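Long-range contact in sugar kinase, pfkB family (Thermotoga maritima, PDB 2AJR), which probably phosphorylates a sugar phosphate at the expense of ATP, as expected of a possible 1-phosphofructokinase of the pfkB family: residues Val17-Ala22 with Gly154-Gly159. Residues are numbered along the deposited sequence; the frame is centred on the assembly and turned at random.
Sequences VTLNPA and GSIPPG
Asn20 and Leu19 reach from the turn after strand 14-18 into the loop that leaves the neighbouring parallel strand 149-153, and they meet it in two different ways. Asn20 works through its amide. With CG anti to the backbone N (chi1 -157°), the carboxamide is carried out to the loop with ND2 facing Ser155, and ND2 gives a hydrogen bond to Ser155 OG at 3.0 Å. The bond is bent, with an N-H...O angle of 144°, and the hydroxyl sits 21° off the amide plane. A second acceptor, the carbonyl oxygen of Pro124, also takes a hydrogen bond from ND2, which ties a third piece of chain to the same amide nitrogen. The oxygen side of the amide is in van der Waals contact with the proline ring: Asn20 and Pro157 pass each other head to tail, and Asn20 OD1 is 4.0 Å from Pro157 CB.

Leu19 contributes the apolar part. Its CB lies 3.7 Å from Pro157 CD, and Pro157 CD is 3.4 Å from Leu19 O. Further out, Leu19 and Ile156 run alongside with their tips in the same direction, CD1 of Leu19 meeting CD1 of Ile156. The CB of Ile156 points away from the turn, but its CD1 returns toward Leu19 through an unstaggered chi2. Phe73 of strand 68-75 packs on both Leu19 and Pro157, and Phe136 of helix 130-144 adds to the cover over Leu19.

The contact therefore joins the connections that follow the C-terminal ends of two adjacent parallel strands, 14-18 and 149-153, in the central sheet of this ribokinase-like fold. Its chemistry is divided: one amide nitrogen shared between a serine hydroxyl and a backbone carbonyl fixes how Asn20 is turned, while the buried Leu19 and Pro157, with Ile156 beside them, add van der Waals contact and no directional bond.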
loop_
_atom_site.group_PDB
_atom_site.type_symbol
_atom_site.label_atom_id
_atom_site.label_comp_id
_atom_site.label_asym_id
_atom_site.label_seq_id
_atom_site.Cartn_x
_atom_site.Cartn_y
_atom_site.Cartn_z
ATOM N N VAL A 17 3.216 22.696 -9.697
ATOM C CA VAL A 17 2.730 22.720 -8.335
ATOM C C VAL A 17 1.900 21.475 -8.113
ATOM O O VAL A 17 0.962 21.223 -8.849
ATOM C CB VAL A 17 1.834 23.924 -8.114
ATOM C CG1 VAL A 17 1.107 23.820 -6.748
ATOM C CG2 VAL A 17 2.655 25.210 -8.254
ATOM N N THR A 18 2.250 20.706 -7.094
ATOM C CA THR A 18 1.531 19.483 -6.733
ATOM C C THR A 18 1.313 19.547 -5.233
ATOM O O THR A 18 2.155 19.121 -4.452
ATOM C CB THR A 18 2.368 18.227 -7.067
ATOM O OG1 THR A 18 2.775 18.274 -8.440
ATOM C CG2 THR A 18 1.587 16.960 -6.779
ATOM N N LEU A 19 0.198 20.115 -4.814
ATOM C CA LEU A 19 -0.026 20.324 -3.404
ATOM C C LEU A 19 -0.185 19.011 -2.667
ATOM O O LEU A 19 0.078 18.948 -1.461
ATOM C CB LEU A 19 -1.226 21.242 -3.178
ATOM C CG LEU A 19 -1.019 22.672 -3.687
ATOM C CD1 LEU A 19 -2.080 23.599 -3.121
ATOM C CD2 LEU A 19 0.376 23.196 -3.344
ATOM N N ASN A 20 -0.591 17.967 -3.390
ATOM C CA ASN A 20 -0.836 16.647 -2.805
ATOM C C ASN A 20 -0.097 15.530 -3.567
ATOM O O ASN A 20 -0.716 14.699 -4.214
ATOM C CB ASN A 20 -2.343 16.390 -2.775
ATOM C CG ASN A 20 -2.756 15.342 -1.722
ATOM O OD1 ASN A 20 -1.938 14.876 -0.931
ATOM N ND2 ASN A 20 -4.047 14.973 -1.723
ATOM N N PRO A 21 1.233 15.487 -3.463
ATOM C CA PRO A 21 1.987 14.457 -4.168
ATOM C C PRO A 21 1.687 13.067 -3.675
ATOM O O PRO A 21 1.149 12.907 -2.584
ATOM C CB PRO A 21 3.441 14.767 -3.799
ATOM C CG PRO A 21 3.431 16.152 -3.286
ATOM C CD PRO A 21 2.112 16.330 -2.638
ATOM N N ALA A 22 2.067 12.056 -4.454
ATOM C CA ALA A 22 1.905 10.677 -4.008
ATOM C C ALA A 22 3.037 9.796 -4.509
ATOM O O ALA A 22 3.639 10.088 -5.527
ATOM C CB ALA A 22 0.564 10.138 -4.454
ATOM N N GLY A 154 -4.086 18.772 -9.851
ATOM C CA GLY A 154 -4.334 17.734 -8.877
ATOM C C GLY A 154 -4.966 18.264 -7.611
ATOM O O GLY A 154 -5.211 19.451 -7.465
ATOM N N SER A 155 -5.171 17.359 -6.674
ATOM C CA SER A 155 -5.875 17.663 -5.454
ATOM C C SER A 155 -5.082 18.509 -4.455
ATOM O O SER A 155 -3.877 18.677 -4.565
ATOM C CB SER A 155 -6.271 16.347 -4.775
ATOM O OG SER A 155 -5.107 15.587 -4.431
ATOM N N ILE A 156 -5.829 18.983 -3.458
ATOM C CA ILE A 156 -5.369 19.755 -2.312
ATOM C C ILE A 156 -5.305 18.766 -1.156
ATOM O O ILE A 156 -6.171 17.909 -1.054
ATOM C CB ILE A 156 -6.443 20.843 -1.961
ATOM C CG1 ILE A 156 -6.461 21.942 -3.011
ATOM C CG2 ILE A 156 -6.211 21.469 -0.608
ATOM C CD1 ILE A 156 -5.105 22.189 -3.629
ATOM N N PRO A 157 -4.284 18.863 -0.289
ATOM C CA PRO A 157 -4.319 18.024 0.900
ATOM C C PRO A 157 -5.257 18.623 1.946
ATOM O O PRO A 157 -5.561 19.806 1.877
ATOM C CB PRO A 157 -2.869 18.060 1.390
ATOM C CG PRO A 157 -2.381 19.396 0.979
ATOM C CD PRO A 157 -3.069 19.699 -0.330
ATOM N N PRO A 158 -5.750 17.800 2.883
ATOM C CA PRO A 158 -6.617 18.275 3.955
ATOM C C PRO A 158 -5.996 19.406 4.767
ATOM O O PRO A 158 -4.789 19.413 5.003
ATOM C CB PRO A 158 -6.812 17.036 4.852
ATOM C CG PRO A 158 -6.469 15.895 4.047
ATOM C CD PRO A 158 -5.557 16.341 2.935
ATOM N N GLY A 159 -6.832 20.343 5.195
ATOM C CA GLY A 159 -6.391 21.462 6.021
ATOM C C GLY A 159 -6.036 22.699 5.219
ATOM O O GLY A 159 -5.764 23.753 5.797
#